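Local structure of basic helix-loop-helix, putative, expressed (Oryza sativa subsp. japonica, 5LW0) at residues Ala147-Leu152 with Leu173-Leu179; Ser56-Val60 with Leu89-Ala94. The protein binds ADP-ribose through the macrodomain described here and probably takes part in ADP-ribosylation-dependent repair of DNA interstrand crosslinks. One frame throughout, in Å; residues are numbered along the deposited sequence.

Contact 1: Ala147-Leu152 with Leu173-Leu179; sequences AAGEDL and LPSTSPL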
loop_
_atom_site.group_PDB
_atom_site.type_symbol
_atom_site.label_atom_id
_atom_site.label_comp_id
_atom_site.label_asym_id
_atom_site.label_seq_id
_atom_site.Cartn_x
_atom_site.Cartn_y
_atom_site.Cartn_z
ATOM N N ALA A 147 -0.611 4.318 -14.906
ATOM C CA ALA A 147 0.170 5.520 -14.716
ATOM C C ALA A 147 1.630 5.296 -14.949
ATOM O O ALA A 147 2.319 6.148 -15.468
ATOM C CB ALA A 147 -0.055 6.090 -13.323
ATOM N N ALA A 148 2.136 4.128 -14.539
ATOM C CA ALA A 148 3.537 3.839 -14.614
ATOM C C ALA A 148 3.988 3.417 -16.040
ATOM O O ALA A 148 5.134 3.658 -16.429
ATOM C CB ALA A 148 3.890 2.727 -13.642
ATOM N N GLY A 149 3.094 2.753 -16.735
ATOM C CA GLY A 149 3.354 2.237 -18.077
ATOM C C GLY A 149 4.182 0.978 -18.080
ATOM O O GLY A 149 4.432 0.357 -17.036
ATOM N N GLU A 150 4.546 0.538 -19.280
ATOM C CA GLU A 150 5.178 -0.753 -19.439
ATOM C C GLU A 150 6.508 -0.874 -18.648
ATOM O O GLU A 150 6.915 -1.954 -18.351
ATOM C CB GLU A 150 5.385 -1.056 -20.965
ATOM C CG GLU A 150 6.366 -2.191 -21.272
ATOM C CD GLU A 150 5.884 -3.575 -20.785
ATOM O OE1 GLU A 150 4.654 -3.768 -20.617
ATOM O OE2 GLU A 150 6.757 -4.471 -20.571
ATOM N N ASP A 151 7.178 0.237 -18.324
ATOM C CA ASP A 151 8.401 0.206 -17.481
ATOM C C ASP A 151 8.171 -0.609 -16.192
ATOM O O ASP A 151 9.062 -1.287 -15.720
ATOM C CB ASP A 151 8.882 1.622 -17.070
ATOM C CG ASP A 151 9.517 2.411 -18.246
ATOM O OD1 ASP A 151 10.021 1.771 -19.191
ATOM O OD2 ASP A 151 9.493 3.666 -18.221
ATOM N N LEU A 152 6.988 -0.478 -15.601
ATOM C CA LEU A 152 6.731 -1.175 -14.324
ATOM C C LEU A 152 6.615 -2.666 -14.535
ATOM O O LEU A 152 7.154 -3.459 -13.745
ATOM C CB LEU A 152 5.485 -0.623 -13.650
ATOM C CG LEU A 152 5.136 -1.365 -12.356
ATOM C CD1 LEU A 152 6.286 -1.252 -11.389
ATOM C CD2 LEU A 152 3.841 -0.779 -11.791
ATOM N N LEU A 173 11.318 1.818 -9.811
ATOM C CA LEU A 173 10.581 2.312 -10.975
ATOM C C LEU A 173 11.548 3.130 -11.858
ATOM O O LEU A 173 12.081 4.117 -11.391
ATOM C CB LEU A 173 9.429 3.228 -10.527
ATOM C CG LEU A 173 8.562 3.771 -11.648
ATOM C CD1 LEU A 173 7.845 2.686 -12.419
ATOM C CD2 LEU A 173 7.563 4.794 -11.161
ATOM N N PRO A 174 11.787 2.675 -13.111
ATOM C CA PRO A 174 12.703 3.414 -13.979
ATOM C C PRO A 174 12.350 4.866 -14.114
ATOM O O PRO A 174 11.171 5.228 -14.147
ATOM C CB PRO A 174 12.546 2.693 -15.312
ATOM C CG PRO A 174 12.192 1.306 -14.927
ATOM C CD PRO A 174 11.262 1.495 -13.759
ATOM N N SER A 175 13.372 5.719 -14.190
ATOM C CA SER A 175 13.169 7.146 -14.259
ATOM C C SER A 175 12.417 7.571 -15.529
ATOM O O SER A 175 11.803 8.630 -15.586
ATOM C CB SER A 175 14.509 7.837 -14.184
ATOM O OG SER A 175 14.341 9.163 -13.797
ATOM N N THR A 176 12.407 6.707 -16.518
ATOM C CA THR A 176 11.680 6.980 -17.755
ATOM C C THR A 176 10.170 6.865 -17.597
ATOM O O THR A 176 9.400 7.252 -18.483
ATOM C CB THR A 176 12.126 5.978 -18.859
ATOM O OG1 THR A 176 12.084 4.649 -18.344
ATOM C CG2 THR A 176 13.533 6.265 -19.316
ATOM N N SER A 177 9.703 6.325 -16.457
ATOM C CA SER A 177 8.280 6.162 -16.271
ATOM C C SER A 177 7.613 7.512 -16.088
ATOM O O SER A 177 8.068 8.306 -15.281
ATOM C CB SER A 177 7.995 5.299 -15.036
ATOM O OG SER A 177 6.604 5.259 -14.810
ATOM N N PRO A 178 6.469 7.750 -16.782
ATOM C CA PRO A 178 5.716 8.976 -16.553
ATOM C C PRO A 178 5.358 9.196 -15.067
ATOM O O PRO A 178 5.345 10.332 -14.592
ATOM C CB PRO A 178 4.444 8.766 -17.394
ATOM C CG PRO A 178 4.906 7.902 -18.527
ATOM C CD PRO A 178 5.935 6.978 -17.927
ATOM N N LEU A 179 5.092 8.102 -14.339
ATOM C CA LEU A 179 4.803 8.209 -12.910
ATOM C C LEU A 179 6.004 8.755 -12.108
ATOM O O LEU A 179 5.812 9.511 -11.166
ATOM C CB LEU A 179 4.352 6.851 -12.355
ATOM C CG LEU A 179 3.940 6.839 -10.871
ATOM C CD1 LEU A 179 2.780 7.787 -10.582
ATOM C CD2 LEU A 179 3.508 5.424 -10.550
#
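A junction between two helices meets a turn that leads into a third. In Ala147-Leu152, helix 139-148 ends at Ala148, Gly149 breaks the helical path with a positive phi of 78°, and the chain leads on into helix 150-159. In Leu173-Leu179, the chain leaves strand 167-172, makes a type I beta turn from Pro174 to Ser177, closed by the 2.9 Å bond from Ser177 N to Pro174 O, and enters helix 178-183. The nearest CA pair is Ala148 and Leu179, 4.9 Å apart, and Ala147 O lies 3.6 Å from Leu179 N. Ser177 occupies the N-cap of helix 178-183: its OG accepts from Leu179 N at 3.3 Å and donates to Ala148 O at 2.7 Å, so one hydroxyl caps the start of one helix while binding a carbonyl at the end of another. Within the macrodomain fold this joins the junction of two consecutive helices to the connection between the antiparallel edge strand 167-172 and its sheet neighbour 187-192. Beneath the polar link, Ala148 CB packs on Leu173 CD1 and on Leu179 CD2, both at 4.1 Å, and Leu152 CB reaches Leu173 CD1 at 4.2 Å. Nearer the surface, Asp151 OD2 accepts from Thr176 OG1 at 2.8 Å; Ser177 N, 3.2 Å from Asp151 OD2, is too poorly angled to count as a second donor. The other carboxylate oxygen, Asp151 OD1, forms a salt bridge with Arg154 of helix 150-159. The ring of Pro174 lies against the same aspartate, its CG 4.0 Å from Asp151 CB.

Contact 2: Ser56-Val60 with Leu89-Ala94; sequences SDIIV and LVKEKA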
loop_
_atom_site.group_PDB
_atom_site.type_symbol
_atom_site.label_atom_id
_atom_site.label_comp_id
_atom_site.label_asym_id
_atom_site.label_seq_id
_atom_site.Cartn_x
_atom_site.Cartn_y
_atom_site.Cartn_z
ATOM N N SER A 56 -9.373 -2.006 9.485
ATOM C CA SER A 56 -8.917 -0.769 10.082
ATOM C C SER A 56 -8.163 -1.036 11.419
ATOM O O SER A 56 -7.202 -0.349 11.731
ATOM C CB SER A 56 -10.095 0.230 10.227
ATOM O OG SER A 56 -11.129 -0.301 11.063
ATOM N N ASP A 57 -8.597 -2.036 12.208
ATOM C CA ASP A 57 -7.897 -2.405 13.387
ATOM C C ASP A 57 -6.487 -2.877 13.021
ATOM O O ASP A 57 -5.492 -2.586 13.735
ATOM C CB ASP A 57 -8.572 -3.633 14.086
ATOM C CG ASP A 57 -9.908 -3.312 14.769
ATOM O OD1 ASP A 57 -10.205 -2.166 15.059
ATOM O OD2 ASP A 57 -10.613 -4.311 15.120
ATOM N N ILE A 58 -6.409 -3.703 11.985
ATOM C CA ILE A 58 -5.127 -4.288 11.574
ATOM C C ILE A 58 -4.144 -3.211 11.049
ATOM O O ILE A 58 -2.968 -3.219 11.414
ATOM C CB ILE A 58 -5.349 -5.404 10.554
ATOM C CG1 ILE A 58 -5.988 -6.582 11.281
ATOM C CG2 ILE A 58 -4.048 -5.850 9.875
ATOM C CD1 ILE A 58 -6.490 -7.648 10.369
ATOM N N ILE A 59 -4.669 -2.275 10.256
ATOM C CA ILE A 59 -3.831 -1.158 9.746
ATOM C C ILE A 59 -3.189 -0.415 10.916
ATOM O O ILE A 59 -1.968 -0.174 10.959
ATOM C CB ILE A 59 -4.658 -0.152 8.879
ATOM C CG1 ILE A 59 -5.030 -0.765 7.527
ATOM C CG2 ILE A 59 -3.830 1.106 8.594
ATOM C CD1 ILE A 59 -6.150 -0.077 6.802
ATOM N N VAL A 60 -4.002 -0.005 11.862
ATOM C CA VAL A 60 -3.523 0.805 12.962
ATOM C C VAL A 60 -2.558 0.051 13.862
ATOM O O VAL A 60 -1.535 0.581 14.302
ATOM C CB VAL A 60 -4.697 1.430 13.749
ATOM C CG1 VAL A 60 -4.253 1.999 15.029
ATOM C CG2 VAL A 60 -5.429 2.479 12.900
ATOM N N LEU A 89 -12.617 5.134 9.608
ATOM C CA LEU A 89 -12.344 4.183 10.644
ATOM C C LEU A 89 -10.945 4.260 11.119
ATOM O O LEU A 89 -10.658 4.216 12.319
ATOM C CB LEU A 89 -12.651 2.765 10.168
ATOM C CG LEU A 89 -14.154 2.405 9.956
ATOM C CD1 LEU A 89 -14.326 1.157 9.148
ATOM C CD2 LEU A 89 -14.836 2.281 11.277
ATOM N N VAL A 90 -9.999 4.348 10.180
ATOM C CA VAL A 90 -8.620 4.417 10.582
ATOM C C VAL A 90 -8.336 5.676 11.358
ATOM O O VAL A 90 -7.613 5.642 12.368
ATOM C CB VAL A 90 -7.698 4.232 9.376
ATOM C CG1 VAL A 90 -6.286 4.625 9.692
ATOM C CG2 VAL A 90 -7.756 2.792 8.899
ATOM N N LYS A 91 -8.890 6.795 10.930
ATOM C CA LYS A 91 -8.686 8.080 11.701
ATOM C C LYS A 91 -9.142 7.909 13.161
ATOM O O LYS A 91 -8.463 8.331 14.070
ATOM C CB LYS A 91 -9.447 9.230 11.040
ATOM C CG LYS A 91 -8.770 9.749 9.831
ATOM C CD LYS A 91 -9.349 11.108 9.465
ATOM C CE LYS A 91 -10.074 11.056 8.217
ATOM N NZ LYS A 91 -10.703 12.394 7.909
ATOM N N GLU A 92 -10.314 7.311 13.349
ATOM C CA GLU A 92 -10.911 7.162 14.688
ATOM C C GLU A 92 -10.020 6.292 15.568
ATOM O O GLU A 92 -9.675 6.657 16.695
ATOM C CB GLU A 92 -12.249 6.443 14.584
ATOM C CG GLU A 92 -13.424 7.259 14.193
ATOM C CD GLU A 92 -14.687 6.404 14.026
ATOM O OE1 GLU A 92 -14.613 5.169 14.232
ATOM O OE2 GLU A 92 -15.747 6.969 13.692
ATOM N N LYS A 93 -9.548 5.206 14.984
ATOM C CA LYS A 93 -8.727 4.262 15.700
ATOM C C LYS A 93 -7.317 4.770 15.943
ATOM O O LYS A 93 -6.745 4.513 17.011
ATOM C CB LYS A 93 -8.730 2.920 15.010
ATOM C CG LYS A 93 -10.150 2.326 14.993
ATOM C CD LYS A 93 -10.269 1.089 14.166
ATOM C CE LYS A 93 -11.725 0.592 14.270
ATOM N NZ LYS A 93 -11.955 -0.684 13.587
ATOM N N ALA A 94 -6.737 5.509 14.972
ATOM C CA ALA A 94 -5.450 6.045 15.180
ATOM C C ALA A 94 -5.434 7.069 16.307
ATOM O O ALA A 94 -4.491 7.131 17.067
ATOM C CB ALA A 94 -4.932 6.670 13.905
#
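Lys93 supplies the polar link between these two helical segments. From near the C-terminal end of Leu89-Ala94 its side chain extends with chi2 to chi4 all near 180° and brings NZ to 2.7 Å from Ser56 OG and likewise 2.7 Å from Asp57 OD1. Both are hydrogen bonds donated by the ammonium group, and the one to Asp57 OD1 is also a salt bridge. Although the CA-to-CB bond of Asp57 points away from the other helix, the end of its side chain comes back within reach of Lys93. Ser56 OG also bonds to the carbonyls of Leu52 and Asp53 in the preceding turn of its own helix, so this buried hydroxyl has partners within and between the helices. Main-chain groups are paired along each helix: Val60 N donates to Ser56 O at 3.2 Å, Lys93 N to Leu89 O at 3.1 Å and Ala94 N to Val90 O at 2.8 Å. Beside these bonds the packing is aliphatic. Val60 CG2 lies 4.0 Å from Val90 CG1 and 3.9 Å from Lys93 CB, while Val90 CG2 touches Ser56 CB at 3.7 Å and Ile59 CD1 at 3.9 Å. Val90 also rests on Phe104 and Thr106 of strand 104-108. The local axes approach to 9.0 Å and cross at -51°. Strands 37-40, 74-79 and 104-108 alternate with helices 52-69 and 85-96 in successive beta-alpha-beta crossovers, the helices packed side by side against the parallel part of the mixed sheet, as in the three-layer alpha/beta/alpha macrodomain.

How the contacts relate
Contact 2 closes before contact 1 opens along the chain, and the two lie on opposite sides of the chain's centre, with centres 32 Å apart and nearest atoms about 21 Å apart; they do not touch. Contact 2 belongs to the part of the sheet ending at strand 104-108, whereas contact 1 follows strand 167-172 at the other edge. The bound ADP-ribose is their common reference: the side chains of Ala147 in contact 1 and Ile59 in contact 2 are each about 8 Å from it. Each contact thus approaches the ligand with one side chain, at a distance that excludes direct contact by that side chain. A phosphate ion, probably from the crystallisation liquor, lies about 4 Å from the Asp57 side chain.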